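Local atomic coordinates of mitotic checkpoint control protein kinase BUB1 (Drosophila melanogaster, PDB entry 6JKK), a protein that acts in the mitotic checkpoint and, through its protein kinase domain, probably binds ATP and phosphorylates the kinetochore motor CENP-E. Residues L43-H48 with S69-K74; K80-K85 with V128-F133; W276-N281 with T297-R302. One frame throughout, in Å; residues are numbered along the deposited sequence.

Contact 1 of 3, residues L43-H48 with S69-K74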
loop_
_atom_site.group_PDB
_atom_site.type_symbol
_atom_site.label_atom_id
_atom_site.label_comp_id
_atom_site.label_asym_id
_atom_site.label_seq_id
_atom_site.Cartn_x
_atom_site.Cartn_y
_atom_site.Cartn_z
ATOM N N LEU A 43 -9.849 15.123 16.193
ATOM C CA LEU A 43 -8.498 15.007 16.726
ATOM C C LEU A 43 -7.856 16.385 16.794
ATOM O O LEU A 43 -8.038 17.202 15.894
ATOM C CB LEU A 43 -7.649 14.081 15.849
ATOM C CG LEU A 43 -7.963 12.581 15.886
ATOM C CD1 LEU A 43 -7.168 11.837 14.815
ATOM C CD2 LEU A 43 -7.662 12.006 17.254
ATOM N N HIS A 44 -7.115 16.648 17.866
ATOM C CA HIS A 44 -6.447 17.934 18.021
ATOM C C HIS A 44 -5.061 17.729 18.622
ATOM O O HIS A 44 -4.882 16.884 19.500
ATOM C CB HIS A 44 -7.288 18.859 18.905
ATOM C CG HIS A 44 -6.945 20.307 18.763
ATOM N ND1 HIS A 44 -6.002 20.929 19.556
ATOM C CD2 HIS A 44 -7.412 21.258 17.921
ATOM C CE1 HIS A 44 -5.906 22.198 19.208
ATOM N NE2 HIS A 44 -6.752 22.425 18.217
ATOM N N PRO A 45 -4.069 18.493 18.144
ATOM C CA PRO A 45 -2.697 18.329 18.648
ATOM C C PRO A 45 -2.561 18.541 20.158
ATOM O O PRO A 45 -3.334 19.293 20.748
ATOM C CB PRO A 45 -1.915 19.414 17.889
ATOM C CG PRO A 45 -2.956 20.358 17.367
ATOM C CD PRO A 45 -4.142 19.507 17.077
ATOM N N ASN A 46 -1.583 17.868 20.763
ATOM C CA ASN A 46 -1.261 18.030 22.183
ATOM C C ASN A 46 -2.401 17.716 23.145
ATOM O O ASN A 46 -2.614 18.428 24.127
ATOM C CB ASN A 46 -0.700 19.425 22.459
ATOM C CG ASN A 46 0.753 19.390 22.878
ATOM O OD1 ASN A 46 1.068 19.353 24.068
ATOM N ND2 ASN A 46 1.652 19.395 21.899
ATOM N N THR A 47 -3.125 16.640 22.856
ATOM C CA THR A 47 -4.228 16.197 23.694
ATOM C C THR A 47 -4.054 14.729 24.024
ATOM O O THR A 47 -3.003 14.136 23.763
ATOM C CB THR A 47 -5.579 16.356 22.980
ATOM O OG1 THR A 47 -5.541 15.664 21.726
ATOM C CG2 THR A 47 -5.884 17.820 22.738
ATOM N N HIS A 48 -5.096 14.139 24.591
ATOM C CA HIS A 48 -5.089 12.715 24.857
ATOM C C HIS A 48 -6.375 12.074 24.372
ATOM O O HIS A 48 -7.397 12.743 24.198
ATOM C CB HIS A 48 -4.865 12.438 26.344
ATOM C CG HIS A 48 -3.554 12.943 26.855
ATOM N ND1 HIS A 48 -3.307 14.283 27.074
ATOM C CD2 HIS A 48 -2.410 12.296 27.177
ATOM C CE1 HIS A 48 -2.071 14.436 27.510
ATOM N NE2 HIS A 48 -1.504 13.244 27.585
ATOM N N SER A 69 -8.220 13.345 8.942
ATOM C CA SER A 69 -6.855 13.770 9.214
ATOM C C SER A 69 -6.057 12.593 9.755
ATOM O O SER A 69 -6.627 11.557 10.113
ATOM C CB SER A 69 -6.850 14.917 10.231
ATOM O OG SER A 69 -7.422 14.501 11.461
ATOM N N VAL A 70 -4.737 12.747 9.786
ATOM C CA VAL A 70 -3.857 11.756 10.394
ATOM C C VAL A 70 -2.954 12.472 11.382
ATOM O O VAL A 70 -2.383 13.527 11.068
ATOM C CB VAL A 70 -2.995 11.012 9.338
ATOM C CG1 VAL A 70 -1.987 10.099 10.022
ATOM C CG2 VAL A 70 -3.874 10.195 8.410
ATOM N N TYR A 71 -2.840 11.906 12.578
ATOM C CA TYR A 71 -2.010 12.476 13.635
ATOM C C TYR A 71 -1.028 11.429 14.129
ATOM O O TYR A 71 -1.324 10.233 14.094
ATOM C CB TYR A 71 -2.889 12.955 14.798
ATOM C CG TYR A 71 -3.464 14.340 14.593
ATOM C CD1 TYR A 71 -4.591 14.538 13.800
ATOM C CD2 TYR A 71 -2.875 15.451 15.187
ATOM C CE1 TYR A 71 -5.109 15.811 13.601
ATOM C CE2 TYR A 71 -3.390 16.724 15.001
ATOM C CZ TYR A 71 -4.505 16.896 14.206
ATOM O OH TYR A 71 -5.015 18.162 14.014
ATOM N N VAL A 72 0.149 11.873 14.565
ATOM C CA VAL A 72 1.099 10.964 15.201
ATOM C C VAL A 72 0.947 11.129 16.710
ATOM O O VAL A 72 0.717 12.239 17.201
ATOM C CB VAL A 72 2.560 11.215 14.735
ATOM C CG1 VAL A 72 2.942 12.673 14.902
ATOM C CG2 VAL A 72 3.536 10.310 15.483
ATOM N N GLY A 73 1.023 10.020 17.441
ATOM C CA GLY A 73 0.914 10.068 18.886
ATOM C C GLY A 73 1.683 8.935 19.532
ATOM O O GLY A 73 2.651 8.423 18.958
ATOM N N LYS A 74 1.264 8.540 20.729
ATOM C CA LYS A 74 1.935 7.441 21.409
ATOM C C LYS A 74 1.029 6.728 22.396
ATOM O O LYS A 74 0.319 7.366 23.173
ATOM C CB LYS A 74 3.193 7.940 22.130
ATOM C CG LYS A 74 3.949 6.851 22.888
ATOM C CD LYS A 74 5.242 7.388 23.488
ATOM C CE LYS A 74 6.180 7.898 22.409
ATOM N NZ LYS A 74 7.409 8.523 22.985
#
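Y71 extends from its strand toward L43 and P45, meeting L43 at CD1 and CE1 and P45 at CE2 and OH. L43 CB comes to 3.7 Å from Y71 CD1, and L43 CD1 lies 3.9 Å from the same ring atom; the two side chains slide past each other in opposite directions. P45 CD approaches Y71 CE2 at 3.6 Å and Y71 OH at 3.5 Å. The ring is sent this way by its first torsion, with CG anti to the carbonyl carbon and beside the backbone N (chi1 -84°). No hydrogen bond crosses between the segments, so apolar packing carries the contact.

In the next shell, S69 OG lies in plane at the edge of the tyrosine ring and 4.3 Å from L43 CD1. P45 CD also sits over the rim of one face of the H44 ring, 3.3 Å above its plane. T47 OG1 donates to H44 O at 2.6 Å, with a C=O...donor angle of 153°, which pins the turn carrying P45. Just there, N46 and T47 both face V58, forming a G1 beta bulge.

The packing belongs to the small-lobe sheet of the kinase domain. There strand 54-64 runs between strands 47-51 and 68-75, and Y71 packs on its V58 and M61. L43 leans on L84 of strand 80-87, and its N bonds Q86 OE1, tying the loop before strand 47-51 to the sheet.

Contact 2 of 3, residues K80-K85 with V128-F133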
loop_
_atom_site.group_PDB
_atom_site.type_symbol
_atom_site.label_atom_id
_atom_site.label_comp_id
_atom_site.label_asym_id
_atom_site.label_seq_id
_atom_site.Cartn_x
_atom_site.Cartn_y
_atom_site.Cartn_z
ATOM N N LYS A 80 4.799 2.798 22.392
ATOM C CA LYS A 80 4.648 2.575 20.964
ATOM C C LYS A 80 4.112 3.817 20.259
ATOM O O LYS A 80 3.032 4.309 20.587
ATOM C CB LYS A 80 3.693 1.408 20.718
ATOM C CG LYS A 80 4.350 0.172 20.124
ATOM C CD LYS A 80 4.846 -0.777 21.204
ATOM C CE LYS A 80 5.434 -2.049 20.603
ATOM N NZ LYS A 80 4.964 -3.263 21.328
ATOM N N LYS A 81 4.874 4.315 19.288
ATOM C CA LYS A 81 4.443 5.444 18.473
ATOM C C LYS A 81 3.349 4.998 17.519
ATOM O O LYS A 81 3.515 4.017 16.790
ATOM C CB LYS A 81 5.609 6.004 17.663
ATOM C CG LYS A 81 6.411 7.087 18.359
ATOM C CD LYS A 81 7.161 7.905 17.321
ATOM C CE LYS A 81 8.323 8.656 17.936
ATOM N NZ LYS A 81 9.064 9.447 16.910
ATOM N N VAL A 82 2.236 5.725 17.512
ATOM C CA VAL A 82 1.090 5.320 16.711
ATOM C C VAL A 82 0.656 6.406 15.724
ATOM O O VAL A 82 0.951 7.591 15.911
ATOM C CB VAL A 82 -0.104 4.908 17.618
ATOM C CG1 VAL A 82 0.267 3.714 18.489
ATOM C CG2 VAL A 82 -0.546 6.072 18.492
ATOM N N ALA A 83 -0.024 5.988 14.661
ATOM C CA ALA A 83 -0.711 6.924 13.783
ATOM C C ALA A 83 -2.178 6.863 14.144
ATOM O O ALA A 83 -2.731 5.771 14.312
ATOM C CB ALA A 83 -0.528 6.533 12.332
ATOM N N LEU A 84 -2.810 8.025 14.258
ATOM C CA LEU A 84 -4.245 8.076 14.495
ATOM C C LEU A 84 -4.927 8.614 13.249
ATOM O O LEU A 84 -4.672 9.749 12.834
ATOM C CB LEU A 84 -4.567 8.946 15.718
ATOM C CG LEU A 84 -3.822 8.541 16.994
ATOM C CD1 LEU A 84 -2.693 9.502 17.275
ATOM C CD2 LEU A 84 -4.744 8.447 18.204
ATOM N N LYS A 85 -5.777 7.792 12.643
ATOM C CA LYS A 85 -6.460 8.186 11.417
ATOM C C LYS A 85 -7.938 8.391 11.675
ATOM O O LYS A 85 -8.654 7.455 12.063
ATOM C CB LYS A 85 -6.274 7.124 10.332
ATOM C CG LYS A 85 -6.974 7.460 9.020
ATOM C CD LYS A 85 -6.793 6.336 8.013
ATOM C CE LYS A 85 -7.480 6.639 6.695
ATOM N NZ LYS A 85 -7.112 5.610 5.675
ATOM N N VAL A 128 -11.895 6.603 14.455
ATOM C CA VAL A 128 -10.464 6.834 14.607
ATOM C C VAL A 128 -9.808 5.471 14.691
ATOM O O VAL A 128 -10.135 4.680 15.575
ATOM C CB VAL A 128 -10.118 7.648 15.871
ATOM C CG1 VAL A 128 -8.616 7.648 16.093
ATOM C CG2 VAL A 128 -10.627 9.092 15.753
ATOM N N TYR A 129 -8.912 5.187 13.748
ATOM C CA TYR A 129 -8.163 3.935 13.738
ATOM C C TYR A 129 -6.705 4.191 14.118
ATOM O O TYR A 129 -6.046 5.085 13.574
ATOM C CB TYR A 129 -8.260 3.261 12.361
ATOM C CG TYR A 129 -9.677 2.851 12.010
ATOM C CD1 TYR A 129 -10.460 2.147 12.921
ATOM C CD2 TYR A 129 -10.237 3.187 10.783
ATOM C CE1 TYR A 129 -11.755 1.780 12.612
ATOM C CE2 TYR A 129 -11.531 2.829 10.468
ATOM C CZ TYR A 129 -12.285 2.129 11.387
ATOM O OH TYR A 129 -13.575 1.770 11.068
ATOM N N ILE A 130 -6.211 3.397 15.060
ATOM C CA ILE A 130 -4.859 3.547 15.573
ATOM C C ILE A 130 -3.976 2.403 15.074
ATOM O O ILE A 130 -4.272 1.227 15.321
ATOM C CB ILE A 130 -4.877 3.561 17.110
ATOM C CG1 ILE A 130 -5.714 4.752 17.597
ATOM C CG2 ILE A 130 -3.461 3.638 17.657
ATOM C CD1 ILE A 130 -5.924 4.830 19.111
ATOM N N SER A 131 -2.900 2.748 14.367
ATOM C CA SER A 131 -1.964 1.752 13.828
ATOM C C SER A 131 -0.516 2.179 14.091
ATOM O O SER A 131 -0.277 3.265 14.600
ATOM C CB SER A 131 -2.195 1.549 12.327
ATOM O OG SER A 131 -2.076 2.778 11.623
ATOM N N GLU A 132 0.454 1.339 13.738
ATOM C CA GLU A 132 1.855 1.653 14.048
ATOM C C GLU A 132 2.406 2.815 13.220
ATOM O O GLU A 132 2.164 2.896 12.013
ATOM C CB GLU A 132 2.746 0.415 13.862
ATOM C CG GLU A 132 4.194 0.639 14.293
ATOM C CD GLU A 132 5.068 -0.591 14.128
ATOM O OE1 GLU A 132 4.554 -1.633 13.672
ATOM O OE2 GLU A 132 6.271 -0.505 14.450
ATOM N N PHE A 133 3.156 3.701 13.877
ATOM C CA PHE A 133 3.824 4.816 13.215
ATOM C C PHE A 133 5.243 4.414 12.832
ATOM O O PHE A 133 5.921 3.718 13.591
ATOM C CB PHE A 133 3.872 6.014 14.160
ATOM C CG PHE A 133 4.437 7.265 13.540
ATOM C CD1 PHE A 133 5.745 7.652 13.795
ATOM C CD2 PHE A 133 3.651 8.062 12.715
ATOM C CE1 PHE A 133 6.265 8.807 13.236
ATOM C CE2 PHE A 133 4.162 9.220 12.151
ATOM C CZ PHE A 133 5.472 9.595 12.412
#
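S131 O receives two donors from the facing strand: A83 N in a 2.7 Å hydrogen bond, the shortest across the pair, and V82 CA in a CH...O contact. S131 N returns a bond to A83 O, and K85 and Y129 exchange another pair, with Y129 N 2.8 Å from K85 O. These two hydrogen-bonded pairs, with L84 opposite I130 as the non-hydrogen-bonded pair between them, define an antiparallel register. Just past the strand, F133 N bonds K81 O at 3.0 Å, but from 36° above the carbonyl plane.

V82, L84 and I130 share one side of the sheet. I130 CG2, anti to its backbone N, meets V82 CB at 3.6 Å, while I130 CG1 lies beside L84 CD2 at 3.9 Å, the two chains pointing the same way. An alanine in place of this isoleucine would probably leave a gap beside V82 and L84 and next to F56, since CG1, CG2 and CD1 are gone.

F133 is crossed obliquely by K81, whose CD is 3.8 Å from F133 CD1, and A83 CB lies near the plane at the ring's edge; K81 NZ goes on to a salt bridge with D135.

K85, fully extended, carries NZ away from Y129 to salt bridges with E94 and with D207 of the Asp-Phe-Gly motif. This bridge between a lysine of the small-lobe sheet and a glutamate of helix 92-104 is characteristic of the protein kinase ATP site, where K85 is predicted to bind the nucleotide.

Contact 3 of 3, residues W276-N281 with T297-R302; sequences WMPKTN and TLLNIR
The W276 indole and the N300 carboxamide meet edge-on: N300 OD1 lies in the plane of the indole at its rim, 3.9 Å from W276 CD1. The two planes are 29° apart, although the side chains themselves cross at about a right angle. Around the carboxamide's own rim sit the backbone polar atoms of W276. N300 OD1 accepts W276 N at 2.9 Å, the donor lying in the amide's carbonyl plane on a lone pair. N300 ND2 donates to W276 O, also at 2.9 Å; that bond is nearly straight (169° at the hydrogen) and again uses a lone pair in the carbonyl plane. One side chain thus grips both the N-H and the C=O of a single residue, much as a neighbouring strand would. The two bonds fix which end of the amide is oxygen and hold it flat, and ND2 has a further acceptor in R296 O, one turn back in the helix.

N300 is the first residue to leave helical geometry, and its CG, anti to the carbonyl carbon (chi1 -60°), brings the carboxamide toward W276. The preceding residue, L299, adds packing: its CD1 lies 3.8 Å from P278 CD and also against W276 O and M277 CA.

This is structural packing in the helical large lobe of the kinase domain, away from the ATP site. Strand 276-278 pairs antiparallel with strand 267-269, M277 bonding V268, while the N-H and C=O of W276 bond N300. The end of helix 288-299 is therefore joined to this two-stranded sheet, and L299 also touches Y250 and P278 touches H257, both on helix 246-261.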
loop_
_atom_site.group_PDB
_atom_site.type_symbol
_atom_site.label_atom_id
_atom_site.label_comp_id
_atom_site.label_asym_id
_atom_site.label_seq_id
_atom_site.Cartn_x
_atom_site.Cartn_y
_atom_site.Cartn_z
ATOM N N TRP A 276 1.405 -1.019 -23.738
ATOM C CA TRP A 276 1.548 0.149 -22.879
ATOM C C TRP A 276 2.831 0.092 -22.050
ATOM O O TRP A 276 3.143 -0.925 -21.427
ATOM C CB TRP A 276 0.329 0.276 -21.964
ATOM C CG TRP A 276 -0.953 0.513 -22.717
ATOM C CD1 TRP A 276 -1.725 -0.424 -23.346
ATOM C CD2 TRP A 276 -1.618 1.769 -22.905
ATOM N NE1 TRP A 276 -2.823 0.178 -23.922
ATOM C CE2 TRP A 276 -2.780 1.524 -23.660
ATOM C CE3 TRP A 276 -1.338 3.079 -22.515
ATOM C CZ2 TRP A 276 -3.663 2.545 -24.025
ATOM C CZ3 TRP A 276 -2.213 4.087 -22.873
ATOM C CH2 TRP A 276 -3.356 3.819 -23.623
ATOM N N MET A 277 3.578 1.189 -22.063
ATOM C CA MET A 277 4.802 1.308 -21.279
ATOM C C MET A 277 4.869 2.727 -20.726
ATOM O O MET A 277 4.192 3.626 -21.236
ATOM C CB MET A 277 6.033 1.031 -22.156
ATOM C CG MET A 277 6.145 -0.403 -22.650
ATOM S SD MET A 277 6.375 -1.562 -21.292
ATOM C CE MET A 277 8.148 -1.408 -21.048
ATOM N N PRO A 278 5.672 2.933 -19.672
ATOM C CA PRO A 278 5.871 4.313 -19.221
ATOM C C PRO A 278 6.482 5.155 -20.329
ATOM O O PRO A 278 7.222 4.630 -21.169
ATOM C CB PRO A 278 6.869 4.162 -18.071
ATOM C CG PRO A 278 6.621 2.771 -17.543
ATOM C CD PRO A 278 6.314 1.954 -18.774
ATOM N N LYS A 279 6.175 6.448 -20.331
ATOM C CA LYS A 279 6.694 7.369 -21.333
ATOM C C LYS A 279 8.214 7.484 -21.208
ATOM O O LYS A 279 8.922 7.726 -22.188
ATOM C CB LYS A 279 6.035 8.732 -21.134
ATOM C CG LYS A 279 6.169 9.694 -22.287
ATOM C CD LYS A 279 5.174 10.828 -22.107
ATOM C CE LYS A 279 5.402 11.931 -23.115
ATOM N NZ LYS A 279 4.380 13.008 -22.960
ATOM N N THR A 280 8.699 7.287 -19.986
ATOM C CA THR A 280 10.121 7.378 -19.671
ATOM C C THR A 280 10.909 6.175 -20.190
ATOM O O THR A 280 10.564 5.026 -19.907
ATOM C CB THR A 280 10.328 7.478 -18.140
ATOM O OG1 THR A 280 9.684 8.659 -17.644
ATOM C CG2 THR A 280 11.804 7.538 -17.800
ATOM N N ASN A 281 11.968 6.443 -20.949
ATOM C CA ASN A 281 12.882 5.391 -21.377
ATOM C C ASN A 281 13.813 4.977 -20.240
ATOM O O ASN A 281 14.494 5.818 -19.653
ATOM C CB ASN A 281 13.718 5.862 -22.571
ATOM C CG ASN A 281 12.874 6.189 -23.791
ATOM O OD1 ASN A 281 11.984 5.427 -24.167
ATOM N ND2 ASN A 281 13.152 7.329 -24.414
ATOM N N THR A 297 5.196 -6.676 -18.299
ATOM C CA THR A 297 4.445 -7.800 -17.753
ATOM C C THR A 297 3.344 -7.326 -16.811
ATOM O O THR A 297 2.228 -7.861 -16.811
ATOM C CB THR A 297 5.381 -8.756 -17.005
ATOM O OG1 THR A 297 6.361 -9.264 -17.917
ATOM C CG2 THR A 297 4.612 -9.916 -16.407
ATOM N N LEU A 298 3.659 -6.320 -16.003
ATOM C CA LEU A 298 2.707 -5.840 -15.008
ATOM C C LEU A 298 1.661 -4.898 -15.604
ATOM O O LEU A 298 0.563 -4.770 -15.061
ATOM C CB LEU A 298 3.437 -5.165 -13.845
ATOM C CG LEU A 298 4.258 -6.046 -12.900
ATOM C CD1 LEU A 298 5.132 -5.198 -11.979
ATOM C CD2 LEU A 298 3.348 -6.936 -12.078
ATOM N N LEU A 299 1.997 -4.244 -16.715
ATOM C CA LEU A 299 1.075 -3.301 -17.351
ATOM C C LEU A 299 0.183 -3.941 -18.410
ATOM O O LEU A 299 -0.909 -3.443 -18.698
ATOM C CB LEU A 299 1.845 -2.145 -17.995
ATOM C CG LEU A 299 2.458 -1.100 -17.070
ATOM C CD1 LEU A 299 3.247 -0.079 -17.865
ATOM C CD2 LEU A 299 1.363 -0.419 -16.279
ATOM N N ASN A 300 0.652 -5.030 -19.006
ATOM C CA ASN A 300 -0.053 -5.609 -20.137
ATOM C C ASN A 300 -0.497 -7.030 -19.849
ATOM O O ASN A 300 0.237 -7.985 -20.112
ATOM C CB ASN A 300 0.825 -5.555 -21.385
ATOM C CG ASN A 300 1.211 -4.133 -21.759
ATOM O OD1 ASN A 300 0.527 -3.481 -22.548
ATOM N ND2 ASN A 300 2.309 -3.647 -21.192
ATOM N N ILE A 301 -1.706 -7.150 -19.309
ATOM C CA ILE A 301 -2.263 -8.435 -18.893
ATOM C C ILE A 301 -3.474 -8.780 -19.757
ATOM O O ILE A 301 -4.331 -7.927 -20.006
ATOM C CB ILE A 301 -2.632 -8.399 -17.392
ATOM C CG1 ILE A 301 -1.378 -8.093 -16.571
ATOM C CG2 ILE A 301 -3.250 -9.712 -16.945
ATOM C CD1 ILE A 301 -1.649 -7.519 -15.191
ATOM N N ARG A 302 -3.532 -10.025 -20.223
ATOM C CA ARG A 302 -4.508 -10.440 -21.228
ATOM C C ARG A 302 -5.956 -10.327 -20.750
ATOM O O ARG A 302 -6.804 -9.731 -21.424
ATOM C CB ARG A 302 -4.213 -11.875 -21.673
ATOM C CG ARG A 302 -4.267 -12.086 -23.171
ATOM C CD ARG A 302 -3.603 -13.398 -23.563
ATOM N NE ARG A 302 -4.354 -14.559 -23.096
ATOM C CZ ARG A 302 -3.885 -15.470 -22.251
ATOM N NH1 ARG A 302 -2.650 -15.362 -21.779
ATOM N NH2 ARG A 302 -4.646 -16.497 -21.889
#

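In the fold
Along the chain the three contacts follow in series; none nests in or crosses another. Contact 1 closes a loop of 20 residues, mostly strand, and contact 2 one of 42 residues that includes helix 92-104. Their centres are 9 Å apart in the same small-lobe sheet: strands 68-75 and 80-87 are neighbours, with a probable hydrogen bond from L84 N to Y71 O (2.7 Å). Contact 1 ties the lead-in of strand 47-51 to strand 68-75; contact 2 joins strands 80-87 and 127-132. Contact 3 closes a 15-residue loop containing most of helix 288-299. It lies across the chain's centre in the helical large lobe, its centre about 36 Å from that of contact 2.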